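Local coordinates for autophagy-related protein 9 (Schizosaccharomyces pombe, PDB 7D0I) that scrambles phospholipids between the two membrane leaflets as a homotrimer with a central pore, supplying membrane for the growing autophagosome, at residues F208-V213 with A267-Y272. The protein carries 1 engineered substitution. Sequence-based numbering, arbitrary orientation.
Sequences FQILTV and ALWIYY. With LMN (Lauryl Maltose Neopentyl Glycol), chain H.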
ATOM      1  N   PHE A 208      10.091  28.547  43.175  1.00 42.97           N
ATOM      2  CA  PHE A 208       9.632  29.757  42.510  1.00 42.97           C
ATOM      3  C   PHE A 208       8.135  29.961  42.660  1.00 42.97           C
ATOM      4  O   PHE A 208       7.672  31.100  42.596  1.00 42.97           O
ATOM      5  CB  PHE A 208      10.021  29.742  41.039  1.00 42.97           C
ATOM      6  CG  PHE A 208      11.448  30.110  40.800  1.00 42.97           C
ATOM      7  CD1 PHE A 208      11.855  31.421  40.877  1.00 42.97           C
ATOM      8  CD2 PHE A 208      12.384  29.144  40.507  1.00 42.97           C
ATOM      9  CE1 PHE A 208      13.164  31.760  40.663  1.00 42.97           C
ATOM     10  CE2 PHE A 208      13.693  29.479  40.291  1.00 42.97           C
ATOM     11  CZ  PHE A 208      14.084  30.788  40.369  1.00 42.97           C
ATOM     12  N   GLN A 209       7.373  28.899  42.910  1.00 49.42           N
ATOM     13  CA  GLN A 209       5.945  29.056  43.160  1.00 49.42           C
ATOM     14  C   GLN A 209       5.697  29.758  44.487  1.00 49.42           C
ATOM     15  O   GLN A 209       4.924  30.726  44.560  1.00 49.42           O
ATOM     16  CB  GLN A 209       5.277  27.686  43.132  1.00 49.42           C
ATOM     17  CG  GLN A 209       3.787  27.684  43.344  1.00 49.42           C
ATOM     18  CD  GLN A 209       3.249  26.275  43.434  1.00 49.42           C
ATOM     19  OE1 GLN A 209       2.778  25.844  44.484  1.00 49.42           O
ATOM     20  NE2 GLN A 209       3.332  25.541  42.332  1.00 49.42           N
ATOM     21  N   ILE A 210       6.350  29.292  45.553  1.00 49.15           N
ATOM     22  CA  ILE A 210       6.180  29.979  46.831  1.00 49.15           C
ATOM     23  C   ILE A 210       6.794  31.369  46.778  1.00 49.15           C
ATOM     24  O   ILE A 210       6.296  32.294  47.427  1.00 49.15           O
ATOM     25  CB  ILE A 210       6.748  29.161  48.003  1.00 49.15           C
ATOM     26  CG1 ILE A 210       8.203  28.787  47.755  1.00 49.15           C
ATOM     27  CG2 ILE A 210       5.912  27.927  48.241  1.00 49.15           C
ATOM     28  CD1 ILE A 210       8.757  27.825  48.768  1.00 49.15           C
ATOM     29  N   LEU A 211       7.851  31.560  45.987  1.00 46.40           N
ATOM     30  CA  LEU A 211       8.427  32.895  45.851  1.00 46.40           C
ATOM     31  C   LEU A 211       7.470  33.841  45.141  1.00 46.40           C
ATOM     32  O   LEU A 211       7.351  35.007  45.525  1.00 46.40           O
ATOM     33  CB  LEU A 211       9.758  32.826  45.107  1.00 46.40           C
ATOM     34  CG  LEU A 211      10.961  32.359  45.922  1.00 46.40           C
ATOM     35  CD1 LEU A 211      12.211  32.363  45.070  1.00 46.40           C
ATOM     36  CD2 LEU A 211      11.141  33.240  47.139  1.00 46.40           C
ATOM     37  N   THR A 212       6.779  33.363  44.108  1.00 49.26           N
ATOM     38  CA  THR A 212       5.804  34.200  43.418  1.00 49.26           C
ATOM     39  C   THR A 212       4.647  34.560  44.337  1.00 49.26           C
ATOM     40  O   THR A 212       4.211  35.718  44.375  1.00 49.26           O
ATOM     41  CB  THR A 212       5.291  33.480  42.176  1.00 49.26           C
ATOM     42  OG1 THR A 212       6.370  33.288  41.256  1.00 49.26           O
ATOM     43  CG2 THR A 212       4.204  34.292  41.511  1.00 49.26           C
ATOM     44  N   VAL A 213       4.144  33.586  45.093  1.00 51.77           N
ATOM     45  CA  VAL A 213       3.061  33.873  46.033  1.00 51.77           C
ATOM     46  C   VAL A 213       3.508  34.906  47.061  1.00 51.77           C
ATOM     47  O   VAL A 213       2.799  35.881  47.342  1.00 51.77           O
ATOM     48  CB  VAL A 213       2.580  32.579  46.708  1.00 51.77           C
ATOM     49  CG1 VAL A 213       1.590  32.899  47.805  1.00 51.77           C
ATOM     50  CG2 VAL A 213       1.962  31.662  45.681  1.00 51.77           C
ATOM     51  N   ALA A 267       2.076  27.414  55.524  1.00 79.07           N
ATOM     52  CA  ALA A 267       1.568  26.054  55.376  1.00 79.07           C
ATOM     53  C   ALA A 267       2.077  25.425  54.087  1.00 79.07           C
ATOM     54  O   ALA A 267       2.509  24.265  54.078  1.00 79.07           O
ATOM     55  CB  ALA A 267       0.042  26.057  55.403  1.00 79.07           C
ATOM     56  N   LEU A 268       2.032  26.180  52.987  1.00 73.54           N
ATOM     57  CA  LEU A 268       2.557  25.686  51.718  1.00 73.54           C
ATOM     58  C   LEU A 268       4.038  25.337  51.833  1.00 73.54           C
ATOM     59  O   LEU A 268       4.481  24.264  51.393  1.00 73.54           O
ATOM     60  CB  LEU A 268       2.329  26.734  50.632  1.00 73.54           C
ATOM     61  CG  LEU A 268       2.536  26.338  49.174  1.00 73.54           C
ATOM     62  CD1 LEU A 268       1.753  25.080  48.864  1.00 73.54           C
ATOM     63  CD2 LEU A 268       2.111  27.475  48.257  1.00 73.54           C
ATOM     64  N   TRP A 269       4.817  26.239  52.432  1.00 74.55           N
ATOM     65  CA  TRP A 269       6.245  26.001  52.618  1.00 74.55           C
ATOM     66  C   TRP A 269       6.490  24.737  53.433  1.00 74.55           C
ATOM     67  O   TRP A 269       7.339  23.907  53.081  1.00 74.55           O
ATOM     68  CB  TRP A 269       6.881  27.209  53.307  1.00 74.55           C
ATOM     69  CG  TRP A 269       8.309  27.436  52.952  1.00 74.55           C
ATOM     70  CD1 TRP A 269       8.799  28.399  52.127  1.00 74.55           C
ATOM     71  CD2 TRP A 269       9.442  26.689  53.412  1.00 74.55           C
ATOM     72  NE1 TRP A 269      10.167  28.302  52.038  1.00 74.55           N
ATOM     73  CE2 TRP A 269      10.586  27.257  52.819  1.00 74.55           C
ATOM     74  CE3 TRP A 269       9.600  25.595  54.267  1.00 74.55           C
ATOM     75  CZ2 TRP A 269      11.867  26.770  53.053  1.00 74.55           C
ATOM     76  CZ3 TRP A 269      10.873  25.111  54.497  1.00 74.55           C
ATOM     77  CH2 TRP A 269      11.990  25.699  53.893  1.00 74.55           C
ATOM     78  N   ILE A 270       5.755  24.583  54.534  1.00 74.20           N
ATOM     79  CA  ILE A 270       5.950  23.434  55.411  1.00 74.20           C
ATOM     80  C   ILE A 270       5.598  22.146  54.684  1.00 74.20           C
ATOM     81  O   ILE A 270       6.285  21.129  54.833  1.00 74.20           O
ATOM     82  CB  ILE A 270       5.131  23.604  56.704  1.00 74.20           C
ATOM     83  CG1 ILE A 270       5.784  24.644  57.613  1.00 74.20           C
ATOM     84  CG2 ILE A 270       4.986  22.280  57.431  1.00 74.20           C
ATOM     85  CD1 ILE A 270       5.091  24.812  58.946  1.00 74.20           C
ATOM     86  N   TYR A 271       4.542  22.170  53.868  1.00 67.84           N
ATOM     87  CA  TYR A 271       4.203  20.973  53.107  1.00 67.84           C
ATOM     88  C   TYR A 271       5.309  20.608  52.127  1.00 67.84           C
ATOM     89  O   TYR A 271       5.662  19.430  51.991  1.00 67.84           O
ATOM     90  CB  TYR A 271       2.889  21.152  52.358  1.00 67.84           C
ATOM     91  CG  TYR A 271       2.746  20.122  51.271  1.00 67.84           C
ATOM     92  CD1 TYR A 271       2.492  18.796  51.578  1.00 67.84           C
ATOM     93  CD2 TYR A 271       2.912  20.464  49.939  1.00 67.84           C
ATOM     94  CE1 TYR A 271       2.382  17.843  50.585  1.00 67.84           C
ATOM     95  CE2 TYR A 271       2.800  19.521  48.942  1.00 67.84           C
ATOM     96  CZ  TYR A 271       2.537  18.214  49.267  1.00 67.84           C
ATOM     97  OH  TYR A 271       2.428  17.276  48.269  1.00 67.84           O
ATOM     98  N   TYR A 272       5.848  21.596  51.408  1.00 60.32           N
ATOM     99  CA  TYR A 272       6.917  21.298  50.459  1.00 60.32           C
ATOM    100  C   TYR A 272       8.130  20.702  51.171  1.00 60.32           C
ATOM    101  O   TYR A 272       8.717  19.704  50.716  1.00 60.32           O
ATOM    102  CB  TYR A 272       7.303  22.562  49.694  1.00 60.32           C
ATOM    103  CG  TYR A 272       6.298  22.984  48.647  1.00 60.32           C
ATOM    104  CD1 TYR A 272       5.373  22.088  48.144  1.00 60.32           C
ATOM    105  CD2 TYR A 272       6.282  24.279  48.156  1.00 60.32           C
ATOM    106  CE1 TYR A 272       4.460  22.469  47.184  1.00 60.32           C
ATOM    107  CE2 TYR A 272       5.371  24.667  47.198  1.00 60.32           C
ATOM    108  CZ  TYR A 272       4.463  23.759  46.716  1.00 60.32           C
ATOM    109  OH  TYR A 272       3.552  24.143  45.761  1.00 60.32           O
TER
HETATM  110  C1  LMN H 802      -3.224  25.295  40.743  1.00 61.50           C
HETATM  111  O1  LMN H 802      -2.376  24.704  41.545  1.00 61.50           O
HETATM  112  C2  LMN H 802      -2.733  25.214  39.277  1.00 61.50           C
HETATM  113  O2  LMN H 802      -2.866  23.862  38.841  1.00 61.50           O
HETATM  114  C3  LMN H 802      -3.483  26.093  38.317  1.00 61.50           C
HETATM  115  O3  LMN H 802      -2.650  26.195  37.111  1.00 61.50           O
HETATM  116  C4  LMN H 802      -3.785  27.455  38.795  1.00 61.50           C
HETATM  117  O4  LMN H 802      -4.868  28.046  37.946  1.00 61.50           O
HETATM  118  C5  LMN H 802      -4.263  27.480  40.202  1.00 61.50           C
HETATM  119  O5  LMN H 802      -3.323  26.792  41.105  1.00 61.50           O
HETATM  120  C6  LMN H 802      -4.424  28.920  40.688  1.00 61.50           C
HETATM  121  O6  LMN H 802      -4.765  28.904  42.057  1.00 61.50           O
HETATM  122  CAA LMN H 802      -2.398  32.986  50.072  1.00 61.50           C
HETATM  123  CAB LMN H 802      -1.490  21.055  54.162  1.00 61.50           C
HETATM  124  OAI LMN H 802      -2.044  32.019  35.504  1.00 61.50           O
HETATM  125  OAJ LMN H 802       3.998  17.989  37.730  1.00 61.50           O
HETATM  126  OAL LMN H 802       0.639  26.140  39.160  1.00 61.50           O
HETATM  127  OAN LMN H 802       2.578  20.410  39.523  1.00 61.50           O
HETATM  128  OAP LMN H 802       2.517  22.006  41.727  1.00 61.50           O
HETATM  129  OAQ LMN H 802      -4.000  31.182  33.543  1.00 61.50           O
HETATM  130  OAR LMN H 802       6.207  20.325  35.110  1.00 61.50           O
HETATM  131  OAS LMN H 802      -4.277  28.415  33.236  1.00 61.50           O
HETATM  132  OAT LMN H 802       5.250  22.807  34.261  1.00 61.50           O
HETATM  133  OAU LMN H 802      -5.940  27.475  35.673  1.00 61.50           O
HETATM  134  OAV LMN H 802       3.736  24.023  36.678  1.00 61.50           O
HETATM  135  CAW LMN H 802      -2.210  32.445  48.637  1.00 61.50           C
HETATM  136  CAX LMN H 802      -1.659  21.252  52.639  1.00 61.50           C
HETATM  137  CAY LMN H 802      -3.579  31.963  48.092  1.00 61.50           C
HETATM  138  CAZ LMN H 802      -0.799  22.457  52.183  1.00 61.50           C
HETATM  139  CBA LMN H 802      -3.394  31.047  46.849  1.00 61.50           C
HETATM  140  CBB LMN H 802      -0.981  22.675  50.655  1.00 61.50           C
HETATM  141  CBC LMN H 802      -1.919  30.557  46.729  1.00 61.50           C
HETATM  142  CBD LMN H 802      -0.389  21.461  49.884  1.00 61.50           C
HETATM  143  CBE LMN H 802      -1.598  30.237  45.240  1.00 61.50           C
HETATM  144  CBF LMN H 802       0.207  21.964  48.534  1.00 61.50           C
HETATM  145  CBG LMN H 802      -2.750  29.380  44.635  1.00 61.50           C
HETATM  146  CBH LMN H 802      -0.800  21.702  47.374  1.00 61.50           C
HETATM  147  CBI LMN H 802      -2.497  27.879  44.991  1.00 61.50           C
HETATM  148  CBJ LMN H 802      -1.237  23.076  46.770  1.00 61.50           C
HETATM  149  CBK LMN H 802      -1.168  27.402  44.306  1.00 61.50           C
HETATM  150  CBL LMN H 802      -1.601  22.883  45.255  1.00 61.50           C
HETATM  151  CBM LMN H 802      -2.887  31.579  36.542  1.00 61.50           C
HETATM  152  CBN LMN H 802       3.827  18.840  36.617  1.00 61.50           C
HETATM  153  CBP LMN H 802       1.457  25.074  38.732  1.00 61.50           C
HETATM  154  CBQ LMN H 802      -0.824  25.950  44.799  1.00 61.50           C
HETATM  155  CBR LMN H 802      -2.167  23.851  44.144  1.00 61.50           C
HETATM  156  CBS LMN H 802      -1.597  25.617  42.337  1.00 61.50           C
HETATM  157  CBT LMN H 802       0.295  24.136  43.295  1.00 61.50           C
HETATM  158  OBV LMN H 802       0.038  22.842  42.724  1.00 61.50           O
HETATM  159  OBX LMN H 802       0.767  23.960  40.769  1.00 61.50           O
HETATM  160  OBY LMN H 802      -4.823  30.185  36.976  1.00 61.50           O
HETATM  161  OBZ LMN H 802       3.663  21.022  37.665  1.00 61.50           O
HETATM  162  OCB LMN H 802       1.695  22.416  37.483  1.00 61.50           O
HETATM  163  CCC LMN H 802      -4.165  31.042  35.961  1.00 61.50           C
HETATM  164  CCD LMN H 802       4.538  20.142  36.858  1.00 61.50           C
HETATM  165  CCF LMN H 802       0.934  23.792  39.305  1.00 61.50           C
HETATM  166  CCH LMN H 802       1.497  21.401  39.662  1.00 61.50           C
HETATM  167  CCJ LMN H 802       0.265  22.717  41.349  1.00 61.50           C
HETATM  168  CCL LMN H 802       1.277  21.613  41.119  1.00 61.50           C
HETATM  169  CCM LMN H 802      -1.073  24.885  43.653  1.00 61.50           C
HETATM  170  CCN LMN H 802      -3.841  30.287  34.662  1.00 61.50           C
HETATM  171  CCO LMN H 802       4.897  20.772  35.508  1.00 61.50           C
HETATM  172  CCQ LMN H 802       1.862  22.627  38.931  1.00 61.50           C
HETATM  173  CCR LMN H 802      -4.325  28.793  36.915  1.00 61.50           C
HETATM  174  CCS LMN H 802       2.747  21.801  36.797  1.00 61.50           C
HETATM  175  CCT LMN H 802      -4.715  29.105  34.451  1.00 61.50           C
HETATM  176  CCU LMN H 802       4.874  22.260  35.567  1.00 61.50           C
HETATM  177  CCV LMN H 802      -4.664  28.132  35.572  1.00 61.50           C
HETATM  178  CCW LMN H 802       3.540  22.800  35.943  1.00 61.50           C
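Ile210 has CG1 in the crowded position between its backbone N and carbonyl carbon (chi1 54°), which sends CD1 toward Trp269 and turns CG2 to Leu268 and Tyr272. Tyr272, with CG beside its own backbone N and anti to the carbonyl carbon (chi1 -74°), reaches back across the interface, and Ile210 meets it tip to tip, CG2 of Ile210 lying 3.5 Å from CE2 of Tyr272 at the ring edge. CG2 of Ile210 is also 3.8 Å from CD2 of Leu268, while CD1 of Ile210 approaches CD1 of Trp269 obliquely. A beta-branched side chain suits this place because its two arms engage three apolar neighbours of the facing helix at once. Around it the segments 208-213 and 267-272 run antiparallel, at 172°, with their axes 10.6 Å apart at closest approach, a separation wide enough for large side chains to fill the interface.

Gln209 extends from the same helix with CG anti to its backbone N, and the extended chain carries its amide to the detergent lauryl maltose neopentyl glycol, where NE2 of Gln209 lies 3.4 Å from the ligand's OBX. A polar amide is apt here, next to the head group, whereas Val213, one turn on, presents methyls to an alkyl chain. From helix 253-289, CD1 of Leu268 packs on CBF of the detergent's second alkyl chain, and CBD of the same tail lies over one face of the Tyr271 ring, 3.4 Å above its plane. An alanine in place of Tyr271 would remove this flat surface and would probably loosen the hold on that tail. Val213 also touches Tyr432 of helix 427-447, and Phe208 meets Tyr504 of a neighbouring subunit. The two segments belong to an antiparallel pair of transmembrane helices, 198-223 and 253-289, which here line a detergent-occupied pocket in the membrane domain of Atg9.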